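Local coordinates for protein PHOX (Pseudomonas fluorescens, PDB 4A9V) that hydrolyses phosphate monoesters as an alkaline phosphatase of the PhoX family, using an iron-calcium cofactor held in a beta-propeller, at residues T197-F209 and R223-A237. Residues are numbered along the deposited sequence; the frame is centred on the assembly and turned at random.
Sequences TDCFGSSNAQQQF and REINWHPFDPRFDMA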
ATOM      1  N   THR A 197      -9.148  -6.673  -8.853  1.00  7.47           N
ATOM      2  CA  THR A 197     -10.044  -7.726  -9.315  1.00  7.83           C
ATOM      3  C   THR A 197     -11.421  -7.625  -8.677  1.00  7.83           C
ATOM      4  O   THR A 197     -12.404  -8.063  -9.273  1.00  9.23           O
ATOM      5  CB  THR A 197      -9.456  -9.118  -9.023  1.00  9.33           C
ATOM      6  OG1 THR A 197      -9.106  -9.200  -7.640  1.00 10.03           O
ATOM      7  CG2 THR A 197      -8.213  -9.368  -9.855  1.00 10.16           C
ATOM      8  N   ASP A 198     -11.498  -7.034  -7.485  1.00  8.09           N
ATOM      9  CA  ASP A 198     -12.768  -6.883  -6.764  1.00  8.66           C
ATOM     10  C   ASP A 198     -13.798  -6.142  -7.609  1.00  8.13           C
ATOM     11  O   ASP A 198     -15.003  -6.288  -7.397  1.00  9.44           O
ATOM     12  CB  ASP A 198     -12.556  -6.089  -5.474  1.00  9.54           C
ATOM     13  CG  ASP A 198     -11.765  -6.846  -4.424  1.00 12.01           C
ATOM     14  OD1 ASP A 198     -11.314  -7.982  -4.687  1.00 13.56           O
ATOM     15  OD2 ASP A 198     -11.597  -6.285  -3.320  1.00 13.73           O
ATOM     16  N   CYS A 199     -13.310  -5.262  -8.479  1.00  7.54           N
ATOM     17  CA  CYS A 199     -14.147  -4.313  -9.205  1.00  8.25           C
ATOM     18  C   CYS A 199     -14.797  -4.911 -10.443  1.00  7.77           C
ATOM     19  O   CYS A 199     -15.613  -4.255 -11.079  1.00  9.06           O
ATOM     20  CB  CYS A 199     -13.304  -3.107  -9.607  1.00  8.92           C
ATOM     21  SG  CYS A 199     -12.623  -2.210  -8.208  1.00  9.92           S
ATOM     22  N   PHE A 200     -14.382  -6.120 -10.818  1.00  7.74           N
ATOM     23  CA  PHE A 200     -14.876  -6.760 -12.031  1.00  8.27           C
ATOM     24  C   PHE A 200     -15.933  -7.801 -11.697  1.00  8.59           C
ATOM     25  O   PHE A 200     -15.930  -8.389 -10.622  1.00  9.23           O
ATOM     26  CB  PHE A 200     -13.713  -7.408 -12.780  1.00  8.37           C
ATOM     27  CG  PHE A 200     -12.752  -6.411 -13.368  1.00  7.82           C
ATOM     28  CD1 PHE A 200     -11.786  -5.802 -12.578  1.00  7.82           C
ATOM     29  CD2 PHE A 200     -12.868  -6.015 -14.693  1.00  8.21           C
ATOM     30  CE1 PHE A 200     -10.966  -4.820 -13.100  1.00  8.17           C
ATOM     31  CE2 PHE A 200     -12.051  -5.034 -15.222  1.00  9.20           C
ATOM     32  CZ  PHE A 200     -11.108  -4.424 -14.416  1.00  8.76           C
ATOM     33  N   GLY A 201     -16.874  -7.974 -12.609  1.00  9.22           N
ATOM     34  CA  GLY A 201     -17.858  -9.039 -12.492  1.00 10.50           C
ATOM     35  C   GLY A 201     -18.265  -9.490 -13.873  1.00 10.01           C
ATOM     36  O   GLY A 201     -17.548  -9.234 -14.836  1.00 10.40           O
ATOM     37  N   SER A 202     -19.410 -10.147 -13.982  1.00 10.26           N
ATOM     38  CA  SER A 202     -19.925 -10.504 -15.281  1.00  9.61           C
ATOM     39  C   SER A 202     -21.439 -10.467 -15.260  1.00 11.97           C
ATOM     40  O   SER A 202     -22.065 -10.805 -14.251  1.00 12.88           O
ATOM     41  CB  SER A 202     -19.455 -11.900 -15.689  1.00 12.71           C
ATOM     42  OG  SER A 202     -20.005 -12.249 -16.947  1.00 12.25           O
ATOM     43  N   SER A 203     -22.022 -10.077 -16.387  1.00 11.21           N
ATOM     44  CA  SER A 203     -23.460 -10.176 -16.572  1.00 12.75           C
ATOM     45  C   SER A 203     -23.924 -11.626 -16.684  1.00 13.63           C
ATOM     46  O   SER A 203     -25.111 -11.898 -16.587  1.00 17.33           O
ATOM     47  CB  SER A 203     -23.894  -9.374 -17.798  1.00 15.51           C
ATOM     48  OG  SER A 203     -23.071  -9.632 -18.919  1.00 17.07           O
ATOM     49  N   ASN A 204     -22.988 -12.546 -16.895  1.00 12.70           N
ATOM     50  CA  ASN A 204     -23.270 -13.980 -16.859  1.00 13.51           C
ATOM     51  C   ASN A 204     -22.850 -14.582 -15.522  1.00 12.74           C
ATOM     52  O   ASN A 204     -21.661 -14.707 -15.239  1.00 13.23           O
ATOM     53  CB  ASN A 204     -22.509 -14.661 -17.995  1.00 14.51           C
ATOM     54  CG  ASN A 204     -22.737 -16.160 -18.049  1.00 13.62           C
ATOM     55  OD1 ASN A 204     -23.511 -16.722 -17.272  1.00 16.98           O
ATOM     56  ND2 ASN A 204     -22.000 -16.825 -18.928  1.00 16.27           N
ATOM     57  N   ALA A 205     -23.822 -14.908 -14.679  1.00 13.97           N
ATOM     58  CA  ALA A 205     -23.519 -15.418 -13.347  1.00 16.01           C
ATOM     59  C   ALA A 205     -22.727 -16.724 -13.406  1.00 16.03           C
ATOM     60  O   ALA A 205     -22.057 -17.087 -12.436  1.00 18.53           O
ATOM     61  CB  ALA A 205     -24.799 -15.612 -12.551  1.00 19.38           C
ATOM     62  N   GLN A 206     -22.834 -17.444 -14.524  1.00 16.34           N
ATOM     63  CA  GLN A 206     -22.100 -18.700 -14.714  1.00 19.20           C
ATOM     64  C   GLN A 206     -20.878 -18.505 -15.618  1.00 14.40           C
ATOM     65  O   GLN A 206     -20.371 -19.453 -16.222  1.00 16.03           O
ATOM     66  CB  GLN A 206     -23.028 -19.770 -15.299  1.00 32.58           C
ATOM     67  CG  GLN A 206     -24.313 -19.974 -14.504  1.00 92.23           C
ATOM     68  CD  GLN A 206     -24.254 -21.180 -13.578  1.00163.55           C
ATOM     69  OE1 GLN A 206     -23.606 -22.184 -13.891  1.00 75.36           O
ATOM     70  NE2 GLN A 206     -25.066 -21.154 -12.525  1.00172.27           N
ATOM     71  N   GLN A 207     -20.373 -17.278 -15.674  1.00 13.57           N
ATOM     72  CA  GLN A 207     -19.179 -16.939 -16.444  0.50 10.94           C
ATOM     73  C   GLN A 207     -18.078 -17.971 -16.235  1.00 11.35           C
ATOM     74  O   GLN A 207     -17.667 -18.191 -15.092  1.00 14.27           O
ATOM     75  CB  GLN A 207     -18.673 -15.566 -15.987  0.50  8.75           C
ATOM     76  CG  GLN A 207     -17.495 -15.016 -16.777  0.50  8.60           C
ATOM     77  CD  GLN A 207     -17.818 -14.812 -18.247  0.50  9.22           C
ATOM     78  OE1 GLN A 207     -18.717 -14.045 -18.596  0.50 11.39           O
ATOM     79  NE2 GLN A 207     -17.037 -15.443 -19.120  0.50  9.19           N
ATOM     80  N   GLN A 208     -17.521 -18.487 -17.327  1.00 12.90           N
ATOM     81  CA  GLN A 208     -16.306 -19.272 -17.279  1.00 12.96           C
ATOM     82  C   GLN A 208     -15.103 -18.359 -17.149  1.00 14.42           C
ATOM     83  O   GLN A 208     -15.009 -17.331 -17.835  1.00 16.61           O
ATOM     84  CB  GLN A 208     -16.150 -20.087 -18.555  1.00 15.71           C
ATOM     85  CG  GLN A 208     -17.245 -21.103 -18.780  1.00 15.09           C
ATOM     86  CD  GLN A 208     -16.974 -21.934 -20.008  1.00 19.41           C
ATOM     87  OE1 GLN A 208     -16.582 -21.387 -21.043  1.00 25.23           O
ATOM     88  NE2 GLN A 208     -16.861 -23.239 -19.807  1.00 18.66           N
ATOM     89  N   PHE A 209     -14.198 -18.711 -16.245  1.00 12.56           N
ATOM     90  CA  PHE A 209     -12.928 -18.020 -16.124  1.00 11.82           C
ATOM     91  C   PHE A 209     -11.789 -19.001 -16.349  1.00 11.29           C
ATOM     92  O   PHE A 209     -11.904 -20.176 -16.007  1.00 13.29           O
ATOM     93  CB  PHE A 209     -12.806 -17.373 -14.741  1.00 11.47           C
ATOM     94  CG  PHE A 209     -13.784 -16.252 -14.509  1.00 12.03           C
ATOM     95  CD1 PHE A 209     -13.726 -15.102 -15.276  1.00 12.89           C
ATOM     96  CD2 PHE A 209     -14.771 -16.355 -13.542  1.00 13.61           C
ATOM     97  CE1 PHE A 209     -14.587 -14.049 -15.042  1.00 14.04           C
ATOM     98  CE2 PHE A 209     -15.630 -15.295 -13.295  1.00 15.08           C
ATOM     99  CZ  PHE A 209     -15.575 -14.168 -14.088  1.00 14.48           C
ATOM    100  N   ARG A 223     -16.616  -8.279  -5.802  1.00 10.66           N
ATOM    101  CA  ARG A 223     -16.539  -8.330  -4.342  1.00 10.95           C
ATOM    102  C   ARG A 223     -17.382  -7.220  -3.714  1.00 11.15           C
ATOM    103  O   ARG A 223     -16.858  -6.283  -3.120  1.00 12.33           O
ATOM    104  CB  ARG A 223     -15.095  -8.296  -3.845  1.00 12.65           C
ATOM    105  CG  ARG A 223     -14.950  -8.855  -2.436  1.00 15.68           C
ATOM    106  CD  ARG A 223     -13.508  -8.876  -1.951  1.00 23.57           C
ATOM    107  NE  ARG A 223     -12.649  -9.687  -2.809  1.00 31.35           N
ATOM    108  CZ  ARG A 223     -12.259 -10.927  -2.524  1.00160.70           C
ATOM    109  NH1 ARG A 223     -12.914 -11.637  -1.613  1.00 52.29           N
ATOM    110  NH2 ARG A 223     -11.291 -11.499  -3.235  1.00188.03           N
ATOM    111  N   GLU A 224     -18.691  -7.311  -3.922  0.50 12.17           N
ATOM    112  CA  GLU A 224     -19.629  -6.305  -3.442  0.50 13.17           C
ATOM    113  C   GLU A 224     -19.226  -4.908  -3.908  0.50 12.71           C
ATOM    114  O   GLU A 224     -19.490  -3.918  -3.230  0.50 13.45           O
ATOM    115  CB  GLU A 224     -19.741  -6.364  -1.913  0.50 16.54           C
ATOM    116  CG  GLU A 224     -20.243  -7.709  -1.402  0.50 20.48           C
ATOM    117  CD  GLU A 224     -20.260  -7.814   0.113  0.50 43.47           C
ATOM    118  OE1 GLU A 224     -20.005  -6.798   0.791  0.50 89.90           O
ATOM    119  OE2 GLU A 224     -20.603  -8.902   0.625  0.50116.67           O
ATOM    120  N   ILE A 225     -18.749  -4.827  -5.149  1.00 10.82           N
ATOM    121  CA  ILE A 225     -18.463  -3.545  -5.787  1.00 10.05           C
ATOM    122  C   ILE A 225     -19.573  -3.165  -6.785  1.00  9.94           C
ATOM    123  O   ILE A 225     -20.106  -2.049  -6.740  1.00 10.43           O
ATOM    124  CB  ILE A 225     -17.077  -3.571  -6.477  1.00  9.63           C
ATOM    125  CG1 ILE A 225     -15.971  -3.864  -5.462  1.00 11.47           C
ATOM    126  CG2 ILE A 225     -16.817  -2.267  -7.210  1.00  9.77           C
ATOM    127  CD1 ILE A 225     -15.942  -2.918  -4.284  1.00 12.60           C
ATOM    128  N   ASN A 226     -19.921  -4.091  -7.678  1.00  9.89           N
ATOM    129  CA  ASN A 226     -21.113  -3.976  -8.505  1.00 10.24           C
ATOM    130  C   ASN A 226     -21.111  -2.699  -9.345  1.00 10.08           C
ATOM    131  O   ASN A 226     -22.109  -1.981  -9.455  1.00 11.48           O
ATOM    132  CB  ASN A 226     -22.359  -4.127  -7.635  1.00 12.62           C
ATOM    133  CG  ASN A 226     -22.443  -5.503  -6.998  1.00 14.33           C
ATOM    134  OD1 ASN A 226     -22.049  -6.495  -7.609  1.00 17.72           O
ATOM    135  ND2 ASN A 226     -22.811  -5.549  -5.724  1.00 17.27           N
ATOM    136  N   TRP A 227     -20.003  -2.520 -10.060  1.00  9.22           N
ATOM    137  CA  TRP A 227     -19.915  -1.542 -11.140  1.00  9.52           C
ATOM    138  C   TRP A 227     -20.393  -2.103 -12.455  1.00 10.14           C
ATOM    139  O   TRP A 227     -20.971  -1.386 -13.270  1.00 10.44           O
ATOM    140  CB  TRP A 227     -18.475  -1.073 -11.299  1.00  9.40           C
ATOM    141  CG  TRP A 227     -17.947  -0.305 -10.124  1.00  8.79           C
ATOM    142  CD1 TRP A 227     -18.658   0.185  -9.031  1.00 10.13           C
ATOM    143  CD2 TRP A 227     -16.573   0.122  -9.922  1.00  8.30           C
ATOM    144  NE1 TRP A 227     -17.829   0.883  -8.196  1.00  9.33           N
ATOM    145  CE2 TRP A 227     -16.548   0.812  -8.638  1.00  8.62           C
ATOM    146  CE3 TRP A 227     -15.381  -0.134 -10.570  1.00  8.20           C
ATOM    147  CZ2 TRP A 227     -15.375   1.288  -8.091  1.00  8.94           C
ATOM    148  CZ3 TRP A 227     -14.206   0.352 -10.017  1.00  8.64           C
ATOM    149  CH2 TRP A 227     -14.201   1.040  -8.802  1.00  9.52           C
ATOM    150  N   HIS A 228     -20.133  -3.385 -12.690  1.00 10.21           N
ATOM    151  CA  HIS A 228     -20.386  -3.997 -13.992  1.00  9.89           C
ATOM    152  C   HIS A 228     -21.817  -3.964 -14.490  1.00 11.24           C
ATOM    153  O   HIS A 228     -22.024  -3.975 -15.698  1.00 12.32           O
ATOM    154  CB  HIS A 228     -19.842  -5.425 -14.025  1.00 11.37           C
ATOM    155  CG  HIS A 228     -20.498  -6.351 -13.030  1.00 10.65           C
ATOM    156  ND1 HIS A 228     -20.121  -6.411 -11.732  1.00 11.72           N
ATOM    157  CD2 HIS A 228     -21.527  -7.271 -13.185  1.00 12.59           C
ATOM    158  CE1 HIS A 228     -20.917  -7.283 -11.083  1.00 12.79           C
ATOM    159  NE2 HIS A 228     -21.776  -7.809 -11.973  1.00 14.03           N
ATOM    160  N   PRO A 229     -22.822  -3.840 -13.599  1.00 11.41           N
ATOM    161  CA  PRO A 229     -24.184  -3.745 -14.141  1.00 12.76           C
ATOM    162  C   PRO A 229     -24.463  -2.418 -14.842  1.00 13.10           C
ATOM    163  O   PRO A 229     -25.414  -2.327 -15.616  1.00 16.29           O
ATOM    164  CB  PRO A 229     -25.069  -3.896 -12.898  1.00 14.68           C
ATOM    165  CG  PRO A 229     -24.223  -4.637 -11.923  1.00 14.56           C
ATOM    166  CD  PRO A 229     -22.841  -4.104 -12.151  1.00 12.27           C
ATOM    167  N   PHE A 230     -23.609  -1.420 -14.625  1.00 12.10           N
ATOM    168  CA  PHE A 230     -23.847  -0.090 -15.174  1.00 13.08           C
ATOM    169  C   PHE A 230     -22.705   0.416 -16.053  1.00 13.16           C
ATOM    170  O   PHE A 230     -22.900   1.360 -16.821  1.00 16.41           O
ATOM    171  CB  PHE A 230     -24.132   0.905 -14.051  1.00 13.87           C
ATOM    172  CG  PHE A 230     -25.340   0.559 -13.233  1.00 14.90           C
ATOM    173  CD1 PHE A 230     -26.610   0.750 -13.746  1.00 19.07           C
ATOM    174  CD2 PHE A 230     -25.206  -0.081 -12.013  1.00 16.77           C
ATOM    175  CE1 PHE A 230     -27.726   0.339 -13.046  1.00 21.69           C
ATOM    176  CE2 PHE A 230     -26.319  -0.462 -11.290  1.00 22.02           C
ATOM    177  CZ  PHE A 230     -27.580  -0.266 -11.814  1.00 21.69           C
ATOM    178  N   ASP A 231     -21.506  -0.130 -15.866  1.00 13.23           N
ATOM    179  CA  ASP A 231     -20.348   0.238 -16.691  1.00 11.71           C
ATOM    180  C   ASP A 231     -19.736  -1.022 -17.297  1.00 10.66           C
ATOM    181  O   ASP A 231     -19.124  -1.819 -16.593  1.00 11.47           O
ATOM    182  CB  ASP A 231     -19.307   1.007 -15.870  1.00 11.18           C
ATOM    183  CG  ASP A 231     -18.176   1.541 -16.723  1.00 11.02           C
ATOM    184  OD1 ASP A 231     -17.971   1.005 -17.835  1.00 11.68           O
ATOM    185  OD2 ASP A 231     -17.437   2.436 -16.256  1.00 13.13           O
ATOM    186  N   PRO A 232     -19.981  -1.252 -18.598  1.00 11.24           N
ATOM    187  CA  PRO A 232     -19.593  -2.528 -19.190  1.00 12.59           C
ATOM    188  C   PRO A 232     -18.088  -2.745 -19.298  1.00  9.70           C
ATOM    189  O   PRO A 232     -17.657  -3.866 -19.563  1.00 10.30           O
ATOM    190  CB  PRO A 232     -20.216  -2.482 -20.587  1.00 15.15           C
ATOM    191  CG  PRO A 232     -20.465  -1.042 -20.865  1.00 21.23           C
ATOM    192  CD  PRO A 232     -20.747  -0.415 -19.533  1.00 13.52           C
ATOM    193  N   ARG A 233     -17.292  -1.713 -19.019  1.00 10.34           N
ATOM    194  CA  ARG A 233     -15.847  -1.876 -18.976  1.00  9.84           C
ATOM    195  C   ARG A 233     -15.448  -2.939 -17.945  1.00  9.11           C
ATOM    196  O   ARG A 233     -14.420  -3.592 -18.084  1.00  9.56           O
ATOM    197  CB  ARG A 233     -15.178  -0.536 -18.666  1.00 10.18           C
ATOM    198  CG  ARG A 233     -13.659  -0.574 -18.718  1.00  9.45           C
ATOM    199  CD  ARG A 233     -13.044   0.808 -18.867  1.00  9.33           C
ATOM    200  NE  ARG A 233     -13.242   1.650 -17.692  1.00  9.64           N
ATOM    201  CZ  ARG A 233     -12.279   1.955 -16.828  1.00  9.38           C
ATOM    202  NH1 ARG A 233     -11.194   1.196 -16.746  1.00  9.20           N
ATOM    203  NH2 ARG A 233     -12.416   3.000 -16.027  1.00  9.68           N
ATOM    204  N   PHE A 234     -16.277  -3.089 -16.920  1.00  8.79           N
ATOM    205  CA  PHE A 234     -16.017  -3.995 -15.808  1.00  8.70           C
ATOM    206  C   PHE A 234     -16.757  -5.330 -15.930  1.00  8.81           C
ATOM    207  O   PHE A 234     -16.689  -6.167 -15.021  1.00  9.54           O
ATOM    208  CB  PHE A 234     -16.381  -3.296 -14.497  1.00  8.67           C
ATOM    209  CG  PHE A 234     -15.514  -2.097 -14.206  1.00  8.42           C
ATOM    210  CD1 PHE A 234     -14.235  -2.262 -13.714  1.00  9.06           C
ATOM    211  CD2 PHE A 234     -15.880  -0.839 -14.649  1.00  9.06           C
ATOM    212  CE1 PHE A 234     -13.368  -1.190 -13.615  1.00 10.16           C
ATOM    213  CE2 PHE A 234     -15.017   0.242 -14.553  1.00 10.67           C
ATOM    214  CZ  PHE A 234     -13.750   0.059 -14.056  1.00 10.54           C
ATOM    215  N   ASP A 235     -17.464  -5.514 -17.049  1.00  8.80           N
ATOM    216  CA  ASP A 235     -18.205  -6.743 -17.330  1.00 10.26           C
ATOM    217  C   ASP A 235     -17.341  -7.699 -18.141  1.00  9.77           C
ATOM    218  O   ASP A 235     -17.079  -7.471 -19.327  1.00 10.20           O
ATOM    219  CB  ASP A 235     -19.479  -6.392 -18.097  1.00 10.09           C
ATOM    220  CG  ASP A 235     -20.342  -7.604 -18.410  1.00 11.00           C
ATOM    221  OD1 ASP A 235     -19.938  -8.748 -18.091  1.00 12.21           O
ATOM    222  OD2 ASP A 235     -21.450  -7.392 -18.943  1.00 14.88           O
ATOM    223  N   MET A 236     -16.867  -8.748 -17.474  1.00  9.68           N
ATOM    224  CA  MET A 236     -15.965  -9.719 -18.086  1.00 10.54           C
ATOM    225  C   MET A 236     -16.581 -10.501 -19.244  1.00 10.50           C
ATOM    226  O   MET A 236     -15.845 -11.095 -20.032  1.00 11.83           O
ATOM    227  CB  MET A 236     -15.455 -10.698 -17.031  1.00  9.73           C
ATOM    228  CG  MET A 236     -14.582 -10.054 -15.973  1.00 10.89           C
ATOM    229  SD  MET A 236     -12.947  -9.646 -16.614  1.00 11.45           S
ATOM    230  CE  MET A 236     -12.253 -11.272 -16.891  1.00 11.29           C
ATOM    231  N   ALA A 237     -17.908 -10.507 -19.354  1.00 11.79           N
ATOM    232  CA  ALA A 237     -18.564 -11.137 -20.502  1.00 12.25           C
ATOM    233  C   ALA A 237     -18.273 -10.341 -21.772  1.00 14.31           C
ATOM    234  O   ALA A 237     -18.436 -10.855 -22.878  1.00 16.35           O
ATOM    235  CB  ALA A 237     -20.066 -11.252 -20.275  1.00 15.42           C
TER
HETATM  236  O   HOH W   1     -11.301 -10.203  -6.358  1.00 17.95           O
HETATM  237  O   HOH W   2     -18.291  -4.665 -10.600  1.00 12.01           O
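Both segments belong to the long connection between strands 189-193 and 249-252 of the propeller, and a single beta bridge joins them: G201 N donates to F234 O (3.0 Å) and M236 N returns a nearly straight bond to G201 O (2.8 Å). G201 CA sits over one face of the H228 imidazole, 3.7 Å from its centroid, a CH-pi contact; water 2, at the ring edge beside ND1, donates to C199 O. D235, paired with G201 in the bridge, carries its carboxylate to S203 with CG anti to its own backbone N (chi1 -179°). OD2 takes the S203 hydroxyl on its syn lone pair (OG to OD2, 2.8 Å), while OD1 is gripped from opposite faces of the carboxylate by S203 N and A237 N, the latter closing an Asx turn. Inward, F234 CD1 sits 3.8 Å from F200 CE2, over one face of the F200 ring, and C199 SG meets W227 CZ3 at 3.5 Å. At the end nearer the metals, R223 NE forms a salt bridge to D198 OD1 (2.9 Å), coming from above the carboxylate plane; the D198 side chain is about 9 Å from the mu-oxo-diiron. W227 also packs on helix 107-115. The whole is a bridged pair of loops linking two beta-propeller strands.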